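Local coordinates for malate dehydrogenase (Entamoeba histolytica, PDB 3I0P), which probably catalyses the reversible, NAD-dependent oxidation of malate to oxaloacetate, as expected for a member of the malate/L-lactate dehydrogenase family, at residues S10-L22 and A32-L44. Numbering follows the deposited sequence.
Sequences SIDTIKEFMYQVL and ARMVRDTLIAADL
Arg36 NE donates to Asp37 OD1 of its own helix over 2.9 Å, a salt bridge in the guanidinium plane that meets OD1 on its anti side, 33° out of the carboxylate plane; the same guanidinium turns its edge across the contact to Lys15 O, 3.5 Å from NH1. With CG wedged between the backbone N and the carbonyl carbon (chi1 78°) and a bend at chi2, the arginine brings NH1 to Lys15 O and the CB of Tyr19. The tyrosine ring and the guanidinium meet obliquely, their planes 53° apart. Farther out on that ring, CD1 meets Ala32 CB at 3.7 Å and CE1 packs on Arg33 CG, while the hydroxyl and Arg33 NH2 both reach Glu29.

Toward the other end Ile40 is a knob in a hole made by Ile11, Ile14, Lys15 and Met18. Its CG1, anti to the backbone N, carries CD1 to 3.7 Å from Ile14 CG2, and the Lys15 side chain crosses that of Ile40 at about a right angle, CG against CG1. Met18 bends so that CE lies 3.8 Å from Leu39 CB; Leu39 also touches Phe55 and Tyr59 of helix 55-64. Leu22 CD1 closes on Val35 CG1 at 3.8 Å.

The helices, roughly antiparallel at 144° with a closest axis approach of 9.0 Å, form an N-terminal hairpin. Knob-into-hole packing, 747 Å² buried and no cross-helix hydrogen bond together imply that apolar packing carries the contact, with Arg36–Asp37 at its partly exposed margin.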
loop_
_atom_site.group_PDB
_atom_site.type_symbol
_atom_site.label_atom_id
_atom_site.label_comp_id
_atom_site.label_asym_id
_atom_site.label_seq_id
_atom_site.Cartn_x
_atom_site.Cartn_y
_atom_site.Cartn_z
ATOM N N SER A 10 -34.775 -8.070 3.556
ATOM C CA SER A 10 -33.868 -9.216 3.534
ATOM C C SER A 10 -32.867 -9.088 2.385
ATOM O O SER A 10 -33.180 -8.485 1.351
ATOM C CB SER A 10 -34.647 -10.528 3.406
ATOM O OG SER A 10 -35.060 -10.750 2.067
ATOM N N ILE A 11 -31.676 -9.658 2.578
ATOM C CA ILE A 11 -30.639 -9.712 1.541
ATOM C C ILE A 11 -31.168 -10.324 0.237
ATOM O O ILE A 11 -30.951 -9.769 -0.837
ATOM C CB ILE A 11 -29.368 -10.480 2.042
ATOM C CG1 ILE A 11 -28.627 -9.696 3.154
ATOM C CG2 ILE A 11 -28.452 -10.861 0.890
ATOM C CD1 ILE A 11 -28.121 -8.297 2.779
ATOM N N ASP A 12 -31.872 -11.454 0.341
ATOM C CA ASP A 12 -32.475 -12.108 -0.819
ATOM C C ASP A 12 -33.383 -11.167 -1.611
ATOM O O ASP A 12 -33.287 -11.121 -2.833
ATOM C CB ASP A 12 -33.254 -13.366 -0.416
ATOM C CG ASP A 12 -32.343 -14.537 -0.016
ATOM O OD1 ASP A 12 -31.386 -14.877 -0.755
ATOM O OD2 ASP A 12 -32.611 -15.143 1.043
ATOM N N THR A 13 -34.256 -10.427 -0.922
ATOM C CA THR A 13 -35.140 -9.452 -1.578
ATOM C C THR A 13 -34.320 -8.420 -2.358
ATOM O O THR A 13 -34.580 -8.187 -3.537
ATOM C CB THR A 13 -36.089 -8.712 -0.568
ATOM O OG1 THR A 13 -36.901 -9.660 0.129
ATOM C CG2 THR A 13 -37.005 -7.717 -1.281
ATOM N N ILE A 14 -33.335 -7.818 -1.688
ATOM C CA ILE A 14 -32.460 -6.815 -2.286
ATOM C C ILE A 14 -31.703 -7.379 -3.492
ATOM O O ILE A 14 -31.627 -6.728 -4.539
ATOM C CB ILE A 14 -31.471 -6.240 -1.236
ATOM C CG1 ILE A 14 -32.235 -5.595 -0.079
ATOM C CG2 ILE A 14 -30.512 -5.227 -1.873
ATOM C CD1 ILE A 14 -31.400 -5.358 1.157
ATOM N N LYS A 15 -31.158 -8.589 -3.321
ATOM C CA LYS A 15 -30.440 -9.356 -4.351
ATOM C C LYS A 15 -31.269 -9.550 -5.604
ATOM O O LYS A 15 -30.841 -9.176 -6.693
ATOM C CB LYS A 15 -30.127 -10.762 -3.823
ATOM C CG LYS A 15 -28.706 -11.090 -3.480
ATOM C CD LYS A 15 -28.648 -12.529 -2.990
ATOM C CE LYS A 15 -27.323 -13.206 -3.344
ATOM N NZ LYS A 15 -26.881 -14.124 -2.243
ATOM N N GLU A 16 -32.451 -10.151 -5.436
ATOM C CA GLU A 16 -33.356 -10.485 -6.539
ATOM C C GLU A 16 -33.863 -9.240 -7.244
ATOM O O GLU A 16 -33.992 -9.221 -8.469
ATOM C CB GLU A 16 -34.546 -11.300 -6.020
ATOM C CG GLU A 16 -35.798 -11.260 -6.909
ATOM C CD GLU A 16 -35.731 -12.211 -8.100
ATOM O OE1 GLU A 16 -34.651 -12.782 -8.365
ATOM O OE2 GLU A 16 -36.764 -12.383 -8.775
ATOM N N PHE A 17 -34.137 -8.203 -6.457
ATOM C CA PHE A 17 -34.727 -6.964 -6.964
ATOM C C PHE A 17 -33.751 -6.262 -7.876
ATOM O O PHE A 17 -34.113 -5.799 -8.951
ATOM C CB PHE A 17 -35.107 -6.039 -5.808
ATOM C CG PHE A 17 -35.597 -4.692 -6.247
ATOM C CD1 PHE A 17 -36.880 -4.540 -6.779
ATOM C CD2 PHE A 17 -34.782 -3.569 -6.126
ATOM C CE1 PHE A 17 -37.344 -3.285 -7.189
ATOM C CE2 PHE A 17 -35.233 -2.305 -6.535
ATOM C CZ PHE A 17 -36.517 -2.162 -7.066
ATOM N N MET A 18 -32.501 -6.217 -7.433
ATOM C CA MET A 18 -31.432 -5.551 -8.155
ATOM C C MET A 18 -31.250 -6.220 -9.518
ATOM O O MET A 18 -31.115 -5.554 -10.541
ATOM C CB MET A 18 -30.162 -5.624 -7.319
ATOM C CG MET A 18 -29.438 -4.317 -7.192
ATOM S SD MET A 18 -28.722 -3.928 -5.580
ATOM C CE MET A 18 -27.981 -5.488 -5.072
ATOM N N TYR A 19 -31.301 -7.546 -9.518
ATOM C CA TYR A 19 -31.124 -8.346 -10.714
ATOM C C TYR A 19 -32.295 -8.196 -11.697
ATOM O O TYR A 19 -32.085 -8.157 -12.914
ATOM C CB TYR A 19 -30.912 -9.794 -10.285
ATOM C CG TYR A 19 -31.014 -10.856 -11.351
ATOM C CD1 TYR A 19 -29.996 -11.043 -12.287
ATOM C CD2 TYR A 19 -32.108 -11.718 -11.383
ATOM C CE1 TYR A 19 -30.088 -12.050 -13.262
ATOM C CE2 TYR A 19 -32.210 -12.725 -12.346
ATOM C CZ TYR A 19 -31.197 -12.884 -13.277
ATOM O OH TYR A 19 -31.303 -13.877 -14.214
ATOM N N GLN A 20 -33.521 -8.100 -11.177
ATOM C CA GLN A 20 -34.683 -7.908 -12.045
ATOM C C GLN A 20 -34.688 -6.513 -12.674
ATOM O O GLN A 20 -34.949 -6.372 -13.868
ATOM C CB GLN A 20 -36.005 -8.185 -11.322
ATOM C CG GLN A 20 -36.190 -9.617 -10.791
ATOM C CD GLN A 20 -36.136 -10.709 -11.862
ATOM O OE1 GLN A 20 -36.594 -10.529 -12.996
ATOM N NE2 GLN A 20 -35.587 -11.865 -11.484
ATOM N N VAL A 21 -34.377 -5.490 -11.884
ATOM C CA VAL A 21 -34.349 -4.127 -12.410
ATOM C C VAL A 21 -33.249 -3.943 -13.474
ATOM O O VAL A 21 -33.428 -3.191 -14.451
ATOM C CB VAL A 21 -34.236 -3.070 -11.286
ATOM C CG1 VAL A 21 -34.215 -1.660 -11.867
ATOM C CG2 VAL A 21 -35.390 -3.211 -10.312
ATOM N N LEU A 22 -32.132 -4.644 -13.295
ATOM C CA LEU A 22 -31.027 -4.575 -14.249
ATOM C C LEU A 22 -31.375 -5.261 -15.566
ATOM O O LEU A 22 -30.944 -4.821 -16.630
ATOM C CB LEU A 22 -29.748 -5.164 -13.649
ATOM C CG LEU A 22 -28.971 -4.304 -12.650
ATOM C CD1 LEU A 22 -28.057 -5.165 -11.778
ATOM C CD2 LEU A 22 -28.181 -3.222 -13.378
ATOM N N ALA A 32 -26.026 -8.599 -15.383
ATOM C CA ALA A 32 -26.900 -8.305 -14.242
ATOM C C ALA A 32 -26.453 -9.085 -13.013
ATOM O O ALA A 32 -26.453 -8.547 -11.913
ATOM C CB ALA A 32 -28.356 -8.599 -14.568
ATOM N N ARG A 33 -26.059 -10.344 -13.212
ATOM C CA ARG A 33 -25.584 -11.192 -12.123
ATOM C C ARG A 33 -24.259 -10.725 -11.515
ATOM O O ARG A 33 -24.125 -10.665 -10.294
ATOM C CB ARG A 33 -25.497 -12.658 -12.554
ATOM C CG ARG A 33 -26.732 -13.464 -12.189
ATOM C CD ARG A 33 -26.573 -14.932 -12.536
ATOM N NE ARG A 33 -26.412 -15.148 -13.969
ATOM C CZ ARG A 33 -25.416 -15.831 -14.524
ATOM N NH1 ARG A 33 -24.470 -16.397 -13.775
ATOM N NH2 ARG A 33 -25.378 -15.967 -15.846
ATOM N N MET A 34 -23.295 -10.384 -12.364
ATOM C CA MET A 34 -21.998 -9.920 -11.890
ATOM C C MET A 34 -22.152 -8.643 -11.068
ATOM O O MET A 34 -21.595 -8.537 -9.988
ATOM C CB MET A 34 -21.023 -9.712 -13.056
ATOM C CG MET A 34 -20.542 -11.006 -13.716
ATOM S SD MET A 34 -19.349 -10.684 -15.033
ATOM C CE MET A 34 -18.861 -12.338 -15.521
ATOM N N VAL A 35 -22.951 -7.703 -11.576
ATOM C CA VAL A 35 -23.183 -6.401 -10.947
ATOM C C VAL A 35 -23.946 -6.500 -9.632
ATOM O O VAL A 35 -23.574 -5.849 -8.651
ATOM C CB VAL A 35 -23.929 -5.450 -11.908
ATOM C CG1 VAL A 35 -24.440 -4.189 -11.196
ATOM C CG2 VAL A 35 -23.029 -5.099 -13.076
ATOM N N ARG A 36 -25.006 -7.301 -9.599
ATOM C CA ARG A 36 -25.783 -7.413 -8.384
ATOM C C ARG A 36 -25.001 -8.159 -7.302
ATOM O O ARG A 36 -25.136 -7.832 -6.126
ATOM C CB ARG A 36 -27.166 -8.027 -8.651
ATOM C CG ARG A 36 -27.198 -9.528 -8.843
ATOM C CD ARG A 36 -27.434 -10.258 -7.536
ATOM N NE ARG A 36 -27.283 -11.695 -7.736
ATOM C CZ ARG A 36 -28.274 -12.506 -8.081
ATOM N NH1 ARG A 36 -29.493 -12.027 -8.256
ATOM N NH2 ARG A 36 -28.056 -13.801 -8.246
ATOM N N ASP A 37 -24.178 -9.136 -7.700
ATOM C CA ASP A 37 -23.321 -9.860 -6.750
ATOM C C ASP A 37 -22.365 -8.912 -6.030
ATOM O O ASP A 37 -22.222 -8.976 -4.808
ATOM C CB ASP A 37 -22.513 -10.961 -7.435
ATOM C CG ASP A 37 -23.309 -12.239 -7.654
ATOM O OD1 ASP A 37 -24.485 -12.332 -7.241
ATOM O OD2 ASP A 37 -22.729 -13.173 -8.249
ATOM N N THR A 38 -21.723 -8.019 -6.782
ATOM C CA THR A 38 -20.758 -7.121 -6.158
ATOM C C THR A 38 -21.449 -5.950 -5.484
ATOM O O THR A 38 -20.900 -5.374 -4.549
ATOM C CB THR A 38 -19.613 -6.631 -7.102
ATOM O OG1 THR A 38 -19.700 -5.224 -7.276
ATOM C CG2 THR A 38 -19.620 -7.316 -8.448
ATOM N N LEU A 39 -22.651 -5.603 -5.932
ATOM C CA LEU A 39 -23.438 -4.609 -5.206
ATOM C C LEU A 39 -23.940 -5.174 -3.881
ATOM O O LEU A 39 -23.706 -4.564 -2.837
ATOM C CB LEU A 39 -24.574 -4.025 -6.051
ATOM C CG LEU A 39 -24.082 -3.153 -7.210
ATOM C CD1 LEU A 39 -25.224 -2.419 -7.882
ATOM C CD2 LEU A 39 -23.035 -2.159 -6.706
ATOM N N ILE A 40 -24.589 -6.341 -3.903
ATOM C CA ILE A 40 -25.049 -6.962 -2.655
ATOM C C ILE A 40 -23.892 -7.261 -1.685
ATOM O O ILE A 40 -24.047 -7.091 -0.486
ATOM C CB ILE A 40 -25.937 -8.229 -2.880
ATOM C CG1 ILE A 40 -26.695 -8.589 -1.594
ATOM C CG2 ILE A 40 -25.114 -9.421 -3.350
ATOM C CD1 ILE A 40 -27.900 -7.746 -1.328
ATOM N N ALA A 41 -22.744 -7.685 -2.216
ATOM C CA ALA A 41 -21.522 -7.848 -1.435
ATOM C C ALA A 41 -21.204 -6.611 -0.614
ATOM O O ALA A 41 -20.788 -6.719 0.543
ATOM C CB ALA A 41 -20.346 -8.179 -2.332
ATOM N N ALA A 42 -21.404 -5.433 -1.199
ATOM C CA ALA A 42 -21.204 -4.213 -0.438
ATOM C C ALA A 42 -22.183 -4.135 0.744
ATOM O O ALA A 42 -21.781 -3.771 1.862
ATOM C CB ALA A 42 -21.309 -3.000 -1.325
ATOM N N ASP A 43 -23.448 -4.491 0.500
ATOM C CA ASP A 43 -24.472 -4.442 1.554
ATOM C C ASP A 43 -24.250 -5.545 2.603
ATOM O O ASP A 43 -24.444 -5.316 3.794
ATOM C CB ASP A 43 -25.899 -4.524 0.977
ATOM C CG ASP A 43 -26.249 -3.339 0.080
ATOM O OD1 ASP A 43 -26.014 -2.173 0.463
ATOM O OD2 ASP A 43 -26.783 -3.577 -1.021
ATOM N N LEU A 44 -23.845 -6.734 2.151
ATOM C CA LEU A 44 -23.502 -7.820 3.054
ATOM C C LEU A 44 -22.377 -7.419 3.994
ATOM O O LEU A 44 -22.393 -7.775 5.168
ATOM C CB LEU A 44 -23.116 -9.081 2.287
ATOM C CG LEU A 44 -24.285 -9.986 1.911
ATOM C CD1 LEU A 44 -23.870 -11.002 0.833
ATOM C CD2 LEU A 44 -24.893 -10.678 3.123
#